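Local coordinates for protein Dot/Icm T4SS effector (PDB 6VVE) that acts as a Legionella pneumophila effector kinase that binds ADP and is activated by the host metabolite inositol hexakisphosphate, at residues A[116-121]-A[173-178]; A[157-162]-A[234-239]; A[167-172]-A[229-234]. One frame throughout, in Å; residues are numbered along the deposited sequence.

Contact 1: A[116-121]-A[173-178]; sequences QFFLKY and NDAGYW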
loop_
_atom_site.group_PDB
_atom_site.type_symbol
_atom_site.label_atom_id
_atom_site.label_comp_id
_atom_site.label_asym_id
_atom_site.label_seq_id
_atom_site.Cartn_x
_atom_site.Cartn_y
_atom_site.Cartn_z
ATOM N N GLN A 116 -0.912 -4.295 -8.032
ATOM C CA GLN A 116 -0.699 -5.636 -7.496
ATOM C C GLN A 116 0.482 -6.313 -8.185
ATOM O O GLN A 116 1.309 -6.960 -7.528
ATOM C CB GLN A 116 -1.965 -6.472 -7.662
ATOM C CG GLN A 116 -1.953 -7.796 -6.901
ATOM C CD GLN A 116 -2.376 -7.632 -5.446
ATOM O OE1 GLN A 116 -1.757 -6.892 -4.686
ATOM N NE2 GLN A 116 -3.446 -8.310 -5.066
ATOM N N PHE A 117 0.584 -6.171 -9.509
ATOM C CA PHE A 117 1.715 -6.766 -10.218
ATOM C C PHE A 117 3.034 -6.129 -9.793
ATOM O O PHE A 117 4.046 -6.822 -9.636
ATOM C CB PHE A 117 1.534 -6.637 -11.733
ATOM C CG PHE A 117 0.739 -7.759 -12.340
ATOM C CD1 PHE A 117 1.350 -8.971 -12.633
ATOM C CD2 PHE A 117 -0.610 -7.609 -12.607
ATOM C CE1 PHE A 117 0.628 -10.012 -13.189
ATOM C CE2 PHE A 117 -1.341 -8.647 -13.150
ATOM C CZ PHE A 117 -0.724 -9.852 -13.442
ATOM N N PHE A 118 3.044 -4.808 -9.607
ATOM C CA PHE A 118 4.230 -4.155 -9.063
ATOM C C PHE A 118 4.617 -4.775 -7.726
ATOM O O PHE A 118 5.785 -5.114 -7.499
ATOM C CB PHE A 118 3.984 -2.653 -8.902
ATOM C CG PHE A 118 5.097 -1.934 -8.185
ATOM C CD1 PHE A 118 5.134 -1.888 -6.794
ATOM C CD2 PHE A 118 6.106 -1.312 -8.898
ATOM C CE1 PHE A 118 6.160 -1.245 -6.137
ATOM C CE2 PHE A 118 7.137 -0.657 -8.239
ATOM C CZ PHE A 118 7.161 -0.624 -6.862
ATOM N N LEU A 119 3.635 -4.939 -6.828
ATOM C CA LEU A 119 3.919 -5.515 -5.520
ATOM C C LEU A 119 4.493 -6.918 -5.651
ATOM O O LEU A 119 5.466 -7.263 -4.966
ATOM C CB LEU A 119 2.654 -5.530 -4.663
ATOM C CG LEU A 119 2.067 -4.181 -4.272
ATOM C CD1 LEU A 119 0.761 -4.382 -3.468
ATOM C CD2 LEU A 119 3.056 -3.355 -3.486
ATOM N N LYS A 120 3.910 -7.740 -6.529
ATOM C CA LYS A 120 4.425 -9.090 -6.726
ATOM C C LYS A 120 5.864 -9.064 -7.225
ATOM O O LYS A 120 6.724 -9.796 -6.717
ATOM C CB LYS A 120 3.526 -9.859 -7.698
ATOM C CG LYS A 120 4.024 -11.263 -8.008
ATOM C CD LYS A 120 3.081 -12.006 -8.938
ATOM C CE LYS A 120 3.702 -13.318 -9.406
ATOM N NZ LYS A 120 2.737 -14.161 -10.164
ATOM N N TYR A 121 6.144 -8.232 -8.230
ATOM C CA TYR A 121 7.474 -8.175 -8.817
ATOM C C TYR A 121 8.515 -7.584 -7.872
ATOM O O TYR A 121 9.710 -7.614 -8.202
ATOM C CB TYR A 121 7.431 -7.368 -10.114
ATOM C CG TYR A 121 6.572 -8.004 -11.201
ATOM C CD1 TYR A 121 6.253 -9.347 -11.163
ATOM C CD2 TYR A 121 6.080 -7.248 -12.256
ATOM C CE1 TYR A 121 5.470 -9.929 -12.153
ATOM C CE2 TYR A 121 5.307 -7.812 -13.249
ATOM C CZ TYR A 121 5.003 -9.153 -13.197
ATOM O OH TYR A 121 4.226 -9.731 -14.175
ATOM N N ASN A 173 7.384 3.640 -2.096
ATOM C CA ASN A 173 7.602 5.072 -2.251
ATOM C C ASN A 173 8.725 5.353 -3.245
ATOM O O ASN A 173 8.630 6.289 -4.049
ATOM C CB ASN A 173 7.923 5.717 -0.899
ATOM C CG ASN A 173 6.810 5.534 0.131
ATOM O OD1 ASN A 173 7.054 5.582 1.336
ATOM N ND2 ASN A 173 5.578 5.333 -0.342
ATOM N N ASP A 174 9.806 4.560 -3.198
ATOM C CA ASP A 174 10.919 4.787 -4.113
ATOM C C ASP A 174 10.480 4.734 -5.569
ATOM O O ASP A 174 11.114 5.363 -6.429
ATOM C CB ASP A 174 12.032 3.762 -3.869
ATOM C CG ASP A 174 12.779 4.012 -2.572
ATOM O OD1 ASP A 174 12.574 5.080 -1.963
ATOM O OD2 ASP A 174 13.572 3.138 -2.165
ATOM N N ALA A 175 9.410 4.000 -5.863
ATOM C CA ALA A 175 8.891 3.849 -7.210
ATOM C C ALA A 175 7.832 4.889 -7.578
ATOM O O ALA A 175 7.304 4.856 -8.710
ATOM C CB ALA A 175 8.301 2.437 -7.382
ATOM N N GLY A 176 7.525 5.815 -6.679
ATOM C CA GLY A 176 6.556 6.855 -6.962
ATOM C C GLY A 176 5.129 6.570 -6.541
ATOM O O GLY A 176 4.235 7.343 -6.905
ATOM N N TYR A 177 4.883 5.488 -5.805
ATOM C CA TYR A 177 3.573 5.176 -5.259
ATOM C C TYR A 177 3.564 5.454 -3.760
ATOM O O TYR A 177 4.581 5.290 -3.078
ATOM C CB TYR A 177 3.203 3.713 -5.496
ATOM C CG TYR A 177 3.120 3.283 -6.953
ATOM C CD1 TYR A 177 2.001 3.560 -7.712
ATOM C CD2 TYR A 177 4.160 2.590 -7.546
ATOM C CE1 TYR A 177 1.913 3.164 -9.038
ATOM C CE2 TYR A 177 4.086 2.171 -8.869
ATOM C CZ TYR A 177 2.959 2.472 -9.612
ATOM O OH TYR A 177 2.875 2.069 -10.928
ATOM N N TRP A 178 2.408 5.859 -3.233
ATOM C CA TRP A 178 2.290 6.019 -1.789
ATOM C C TRP A 178 0.856 5.770 -1.332
ATOM O O TRP A 178 -0.105 5.832 -2.117
ATOM C CB TRP A 178 2.786 7.403 -1.339
ATOM C CG TRP A 178 2.041 8.601 -1.870
ATOM C CD1 TRP A 178 1.010 9.259 -1.259
ATOM C CD2 TRP A 178 2.311 9.322 -3.079
ATOM N NE1 TRP A 178 0.607 10.327 -2.026
ATOM C CE2 TRP A 178 1.386 10.383 -3.149
ATOM C CE3 TRP A 178 3.238 9.166 -4.120
ATOM C CZ2 TRP A 178 1.355 11.276 -4.223
ATOM C CZ3 TRP A 178 3.204 10.053 -5.178
ATOM C CH2 TRP A 178 2.274 11.095 -5.221
#

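Contact 2: A[157-162]-A[234-239]; sequences IDQPKI and YVYNFI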
loop_
_atom_site.group_PDB
_atom_site.type_symbol
_atom_site.label_atom_id
_atom_site.label_comp_id
_atom_site.label_asym_id
_atom_site.label_seq_id
_atom_site.Cartn_x
_atom_site.Cartn_y
_atom_site.Cartn_z
ATOM N N ILE A 157 8.860 -6.270 21.103
ATOM C CA ILE A 157 8.848 -7.682 20.730
ATOM C C ILE A 157 8.533 -7.837 19.246
ATOM O O ILE A 157 9.074 -8.725 18.575
ATOM C CB ILE A 157 7.850 -8.465 21.602
ATOM C CG1 ILE A 157 8.287 -8.479 23.070
ATOM C CG2 ILE A 157 7.710 -9.895 21.086
ATOM C CD1 ILE A 157 9.439 -9.424 23.374
ATOM N N ASP A 158 7.661 -6.979 18.708
ATOM C CA ASP A 158 7.262 -7.041 17.305
ATOM C C ASP A 158 7.895 -5.933 16.467
ATOM O O ASP A 158 7.371 -5.585 15.405
ATOM C CB ASP A 158 5.737 -6.979 17.189
ATOM C CG ASP A 158 5.044 -8.089 17.968
ATOM O OD1 ASP A 158 5.465 -9.259 17.844
ATOM O OD2 ASP A 158 4.092 -7.782 18.718
ATOM N N GLN A 159 9.018 -5.380 16.914
ATOM C CA GLN A 159 9.692 -4.352 16.127
ATOM C C GLN A 159 10.060 -4.834 14.727
ATOM O O GLN A 159 9.922 -4.046 13.775
ATOM C CB GLN A 159 10.945 -3.866 16.863
ATOM C CG GLN A 159 11.769 -2.870 16.067
ATOM C CD GLN A 159 12.636 -1.994 16.946
ATOM O OE1 GLN A 159 12.808 -2.267 18.133
ATOM N NE2 GLN A 159 13.178 -0.932 16.370
ATOM N N PRO A 160 10.514 -6.075 14.525
ATOM C CA PRO A 160 10.812 -6.520 13.150
ATOM C C PRO A 160 9.607 -6.470 12.230
ATOM O O PRO A 160 9.770 -6.203 11.033
ATOM C CB PRO A 160 11.315 -7.960 13.349
ATOM C CG PRO A 160 11.805 -7.999 14.773
ATOM C CD PRO A 160 10.896 -7.081 15.539
ATOM N N LYS A 161 8.399 -6.727 12.746
ATOM C CA LYS A 161 7.203 -6.623 11.914
ATOM C C LYS A 161 7.070 -5.227 11.318
ATOM O O LYS A 161 6.812 -5.064 10.116
ATOM C CB LYS A 161 5.959 -6.960 12.730
ATOM C CG LYS A 161 5.779 -8.424 13.046
ATOM C CD LYS A 161 4.423 -8.679 13.687
ATOM C CE LYS A 161 4.336 -10.083 14.260
ATOM N NZ LYS A 161 3.027 -10.330 14.915
ATOM N N ILE A 162 7.231 -4.201 12.155
ATOM C CA ILE A 162 7.083 -2.831 11.683
ATOM C C ILE A 162 8.253 -2.452 10.783
ATOM O O ILE A 162 8.070 -1.794 9.755
ATOM C CB ILE A 162 6.944 -1.870 12.881
ATOM C CG1 ILE A 162 5.844 -2.355 13.827
ATOM C CG2 ILE A 162 6.656 -0.461 12.391
ATOM C CD1 ILE A 162 5.574 -1.435 14.996
ATOM N N TYR A 234 8.180 8.826 7.732
ATOM C CA TYR A 234 7.293 9.395 8.744
ATOM C C TYR A 234 6.722 8.304 9.645
ATOM O O TYR A 234 6.657 8.464 10.872
ATOM C CB TYR A 234 6.144 10.158 8.088
ATOM C CG TYR A 234 6.537 11.177 7.041
ATOM C CD1 TYR A 234 7.821 11.708 6.989
ATOM C CD2 TYR A 234 5.602 11.635 6.119
ATOM C CE1 TYR A 234 8.173 12.632 6.030
ATOM C CE2 TYR A 234 5.938 12.578 5.162
ATOM C CZ TYR A 234 7.226 13.061 5.111
ATOM O OH TYR A 234 7.548 13.982 4.148
ATOM N N VAL A 235 6.297 7.186 9.048
ATOM C CA VAL A 235 5.737 6.088 9.829
ATOM C C VAL A 235 6.771 5.566 10.820
ATOM O O VAL A 235 6.490 5.401 12.018
ATOM C CB VAL A 235 5.233 4.970 8.898
ATOM C CG1 VAL A 235 4.734 3.788 9.710
ATOM C CG2 VAL A 235 4.138 5.492 7.974
ATOM N N TYR A 236 7.989 5.305 10.340
ATOM C CA TYR A 236 8.996 4.708 11.208
ATOM C C TYR A 236 9.372 5.641 12.356
ATOM O O TYR A 236 9.460 5.216 13.513
ATOM C CB TYR A 236 10.242 4.341 10.411
ATOM C CG TYR A 236 11.217 3.532 11.231
ATOM C CD1 TYR A 236 11.053 2.159 11.383
ATOM C CD2 TYR A 236 12.302 4.135 11.855
ATOM C CE1 TYR A 236 11.944 1.411 12.137
ATOM C CE2 TYR A 236 13.202 3.392 12.602
ATOM C CZ TYR A 236 13.010 2.035 12.747
ATOM O OH TYR A 236 13.888 1.290 13.498
ATOM N N ASN A 237 9.613 6.918 12.047
ATOM C CA ASN A 237 10.050 7.856 13.080
ATOM C C ASN A 237 8.941 8.153 14.080
ATOM O O ASN A 237 9.228 8.408 15.248
ATOM C CB ASN A 237 10.551 9.152 12.443
ATOM C CG ASN A 237 11.994 9.051 11.991
ATOM O OD1 ASN A 237 12.907 9.521 12.676
ATOM N ND2 ASN A 237 12.214 8.421 10.842
ATOM N N PHE A 238 7.679 8.131 13.646
ATOM C CA PHE A 238 6.581 8.319 14.588
ATOM C C PHE A 238 6.550 7.195 15.615
ATOM O O PHE A 238 6.295 7.435 16.801
ATOM C CB PHE A 238 5.245 8.388 13.848
ATOM C CG PHE A 238 4.059 8.532 14.764
ATOM C CD1 PHE A 238 3.764 9.749 15.353
ATOM C CD2 PHE A 238 3.242 7.444 15.041
ATOM C CE1 PHE A 238 2.679 9.887 16.205
ATOM C CE2 PHE A 238 2.148 7.578 15.890
ATOM C CZ PHE A 238 1.871 8.806 16.469
ATOM N N ILE A 239 6.823 5.955 15.176
ATOM C CA ILE A 239 6.741 4.808 16.075
ATOM C C ILE A 239 8.035 4.649 16.865
ATOM O O ILE A 239 8.013 4.297 18.050
ATOM C CB ILE A 239 6.404 3.543 15.267
ATOM C CG1 ILE A 239 5.091 3.737 14.500
ATOM C CG2 ILE A 239 6.318 2.331 16.165
ATOM C CD1 ILE A 239 4.727 2.570 13.590
#

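Contact 3: A[167-172]-A[229-234]; sequences LALKEL and KDQWLY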
loop_
_atom_site.group_PDB
_atom_site.type_symbol
_atom_site.label_atom_id
_atom_site.label_comp_id
_atom_site.label_asym_id
_atom_site.label_seq_id
_atom_site.Cartn_x
_atom_site.Cartn_y
_atom_site.Cartn_z
ATOM N N LEU A 167 10.203 -0.933 5.359
ATOM C CA LEU A 167 11.089 -1.124 4.211
ATOM C C LEU A 167 10.292 -1.516 2.970
ATOM O O LEU A 167 10.633 -1.128 1.847
ATOM C CB LEU A 167 12.139 -2.182 4.531
ATOM C CG LEU A 167 13.150 -1.808 5.617
ATOM C CD1 LEU A 167 14.056 -2.979 5.924
ATOM C CD2 LEU A 167 13.952 -0.584 5.218
ATOM N N ALA A 168 9.225 -2.295 3.150
ATOM C CA ALA A 168 8.354 -2.599 2.015
ATOM C C ALA A 168 7.665 -1.337 1.503
ATOM O O ALA A 168 7.538 -1.132 0.286
ATOM C CB ALA A 168 7.321 -3.653 2.410
ATOM N N LEU A 169 7.200 -0.483 2.422
ATOM C CA LEU A 169 6.566 0.765 2.003
ATOM C C LEU A 169 7.572 1.686 1.321
ATOM O O LEU A 169 7.222 2.403 0.368
ATOM C CB LEU A 169 5.936 1.456 3.201
ATOM C CG LEU A 169 5.249 2.797 2.951
ATOM C CD1 LEU A 169 4.154 2.645 1.910
ATOM C CD2 LEU A 169 4.683 3.356 4.263
ATOM N N LYS A 170 8.826 1.678 1.789
ATOM C CA LYS A 170 9.856 2.485 1.146
ATOM C C LYS A 170 10.089 2.037 -0.290
ATOM O O LYS A 170 10.250 2.871 -1.192
ATOM C CB LYS A 170 11.157 2.400 1.934
ATOM C CG LYS A 170 12.286 3.250 1.359
ATOM C CD LYS A 170 13.582 3.044 2.140
ATOM C CE LYS A 170 14.707 3.906 1.578
ATOM N NZ LYS A 170 14.940 3.659 0.135
ATOM N N GLU A 171 10.119 0.724 -0.522
ATOM C CA GLU A 171 10.232 0.213 -1.888
ATOM C C GLU A 171 9.091 0.744 -2.743
ATOM O O GLU A 171 9.288 1.113 -3.907
ATOM C CB GLU A 171 10.235 -1.318 -1.867
ATOM C CG GLU A 171 10.981 -1.965 -3.011
ATOM C CD GLU A 171 11.208 -3.453 -2.789
ATOM O OE1 GLU A 171 10.914 -3.944 -1.678
ATOM O OE2 GLU A 171 11.685 -4.131 -3.726
ATOM N N LEU A 172 7.890 0.814 -2.169
ATOM C CA LEU A 172 6.760 1.410 -2.870
ATOM C C LEU A 172 6.997 2.894 -3.136
ATOM O O LEU A 172 6.860 3.368 -4.274
ATOM C CB LEU A 172 5.490 1.208 -2.044
ATOM C CG LEU A 172 4.162 1.560 -2.706
ATOM C CD1 LEU A 172 3.783 0.497 -3.729
ATOM C CD2 LEU A 172 3.068 1.723 -1.653
ATOM N N LYS A 229 6.889 10.290 -1.201
ATOM C CA LYS A 229 8.152 9.586 -1.373
ATOM C C LYS A 229 8.861 9.348 -0.044
ATOM O O LYS A 229 9.640 8.394 0.070
ATOM C CB LYS A 229 9.061 10.362 -2.325
ATOM C CG LYS A 229 8.638 10.259 -3.795
ATOM C CD LYS A 229 9.761 10.656 -4.743
ATOM C CE LYS A 229 10.856 9.594 -4.808
ATOM N NZ LYS A 229 10.369 8.305 -5.380
ATOM N N ASP A 230 8.617 10.198 0.958
ATOM C CA ASP A 230 9.197 10.044 2.286
ATOM C C ASP A 230 8.201 9.470 3.281
ATOM O O ASP A 230 8.468 9.464 4.485
ATOM C CB ASP A 230 9.726 11.391 2.799
ATOM C CG ASP A 230 10.887 11.918 1.950
ATOM O OD1 ASP A 230 11.481 11.116 1.188
ATOM O OD2 ASP A 230 11.198 13.129 2.044
ATOM N N GLN A 231 7.053 8.998 2.801
ATOM C CA GLN A 231 6.021 8.451 3.675
ATOM C C GLN A 231 6.597 7.425 4.636
ATOM O O GLN A 231 6.361 7.490 5.851
ATOM C CB GLN A 231 4.926 7.825 2.800
ATOM C CG GLN A 231 3.648 7.470 3.491
ATOM C CD GLN A 231 2.597 7.009 2.501
ATOM O OE1 GLN A 231 2.751 5.976 1.849
ATOM N NE2 GLN A 231 1.543 7.794 2.357
ATOM N N TRP A 232 7.348 6.461 4.100
ATOM C CA TRP A 232 7.917 5.394 4.917
ATOM C C TRP A 232 8.688 5.949 6.109
ATOM O O TRP A 232 8.670 5.365 7.202
ATOM C CB TRP A 232 8.846 4.531 4.056
ATOM C CG TRP A 232 10.017 5.309 3.544
ATOM C CD1 TRP A 232 10.061 6.074 2.414
ATOM C CD2 TRP A 232 11.309 5.410 4.148
ATOM N NE1 TRP A 232 11.307 6.651 2.280
ATOM C CE2 TRP A 232 12.089 6.254 3.334
ATOM C CE3 TRP A 232 11.879 4.880 5.305
ATOM C CZ2 TRP A 232 13.415 6.560 3.633
ATOM C CZ3 TRP A 232 13.206 5.186 5.600
ATOM C CH2 TRP A 232 13.951 6.019 4.770
ATOM N N LEU A 233 9.380 7.075 5.916
ATOM C CA LEU A 233 10.186 7.643 6.991
ATOM C C LEU A 233 9.309 8.204 8.098
ATOM O O LEU A 233 9.651 8.080 9.288
ATOM C CB LEU A 233 11.101 8.726 6.429
ATOM C CG LEU A 233 12.091 9.388 7.381
ATOM C CD1 LEU A 233 13.146 8.399 7.833
ATOM C CD2 LEU A 233 12.737 10.607 6.709
ATOM N N TYR A 234 8.180 8.826 7.732
ATOM C CA TYR A 234 7.293 9.395 8.744
ATOM C C TYR A 234 6.722 8.304 9.645
ATOM O O TYR A 234 6.657 8.464 10.872
ATOM C CB TYR A 234 6.144 10.158 8.088
ATOM C CG TYR A 234 6.537 11.177 7.041
ATOM C CD1 TYR A 234 7.821 11.708 6.989
ATOM C CD2 TYR A 234 5.602 11.635 6.119
ATOM C CE1 TYR A 234 8.173 12.632 6.030
ATOM C CE2 TYR A 234 5.938 12.578 5.162
ATOM C CZ TYR A 234 7.226 13.061 5.111
ATOM O OH TYR A 234 7.548 13.982 4.148
#

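Contact 1: A[116-121]-A[173-178]
At the turn that ends helix 159-174, Ala175 and Tyr177 receive the side chain of Phe118, which projects from the last turns of helix 102-121. The Phe118 ring reaches across with its far end: CZ lies 3.3 Å from Ala175 CB and CE2 3.4 Å from the same methyl carbon, a tight fit. CG of Phe118 stands anti to the backbone N (chi1 173°), which carries the ring off its own helix toward the turn. Tyr177 comes to the same ring from another direction. Its CE2 sits over one face, 4.0 Å from Phe118 CD2 and offset toward the rim, so the pair is T-shaped (edge-to-face), with the tyrosine giving its edge. The planes are inclined at 59° and the ring centroids are 5.2 Å apart.

The turn is a Schellman motif. Gly176 has positive phi, backbone angles that by themselves call for glycine, and its N bonds back to Asn173 O at 2.9 Å. Asn173 ND2 then reaches forward to Tyr177 O, 2.9 Å away and nearly straight (163°), using a lone pair in the carbonyl plane and fixing the outgoing chain on the helix end. That chain pairs as strand 177-178 with strand 211-212. In protein-kinase terms, helix 102-121 probably corresponds to helix C and helix 159-174 to helix E, with strand 177-178 leading toward the catalytic loop. Leu172 of helix 159-174 touches both Phe118 and Tyr177, while His122 stacks on the Phe118 ring.

Contact 2: A[157-162]-A[234-239]
The segments 157-162 and 234-239 come closest at Ile162 and Tyr236, whose CA atoms are 7.8 Å apart. Residues 234-239 are helical throughout, whereas in 157-162 the chain enters its helix only after Asp158, which occupies the N-cap position without making a capping bond through its side chain. Ile162 and Ile239 reach toward each other tip to tip and exchange branches: CG2 of Ile162 is 3.8 Å from CD1 of Ile239, and CD1 of Ile162 is 4.0 Å from CG2 of Ile239. Both have CG2 anti to the backbone N, which makes the exchange nearly reciprocal. The contact thus joins the start of helix 159-174, the probable helix E of a kinase C-terminal lobe, to the last turn and a half of helix 231-239. To one side of the isoleucines lie two polar groups, Gln159 and Tyr236. Their planes are turned 43° from each other, and Gln159 NE2 stops 3.7 Å from Tyr236 OH, a van der Waals approach. Each instead hydrogen-bonds to OE2 of Glu163, so one carboxylate oxygen holds the amide and the phenol together. Tyr240, just past the second helix, touches both Gln159 and Ile162.

Contact 3: A[167-172]-A[229-234]
Leu169 is the first residue of 167-172 to meet the other segment, and it meets two side chains at once. Its CD1 comes within 3.6 Å of Gln231 OE1, the two side chains crossing at about a right angle, while its CD2 lies 3.9 Å from Trp232 CA. The glutamine amide is held from beyond the contact, with NE2 bonded to His179 O, so the leucine methyls pack against a polar group that already has its partners.

Lys170 follows, where helix 159-174 packs against the start of helix 231-239 in what is probably the kinase C-terminal lobe: Lys170 CA is 5.1 Å from Trp232 CA. The lysine chain and the indole run side by side in the same direction. Trp232 has its CG between the backbone N and the carbonyl carbon (chi1 63°), and its ring offers one face to the lysine carbons from CB to CE. Lys170 CB lies 3.5 Å from Trp232 CG. Next, Lys170 CG stands 3.5 Å above the centroid of the five-membered ring of Trp232, only 4° off the normal, a CH-pi contact. Lys170 CE ends the overlap 3.6 Å from Trp232 CZ2. Leu233 CB covers the opposite face, so the indole is sandwiched between aliphatic carbons, while its NE1 is bonded to Ser269 OG.

The bend at chi4 (-56°) lifts the ammonium away from the indole face. At 5.3 Å from the six-membered ring centroid of Trp232, Lys170 NZ has at most a weak cation-pi attraction; its salt bridge is to Asp174 OD2. Lys170 therefore serves Trp232 mainly as a hydrocarbon chain, and its charge is probably balanced by that aspartate.

Overall arrangement
Going from the N terminus, the chain leaves contact 1 at the end of helix 102-121, then starts contact 2 at 157-162 and contact 3 at 167-172, both on helix 159-174. The helix ends at 174, and in 173-178 the turn and short strand after it close contact 1 before either of the others, so that it crosses both. Residues 229-234 close contact 3 and 234-239 close contact 2, which therefore encloses contact 3; the two share Tyr234. All three use helix 159-174: the turn at its C-terminal end meets helix 102-121 and its body meets helix 231-239. Contacts 1 and 3 also meet directly, through Asn173 with Trp232 N and Lys229 NZ.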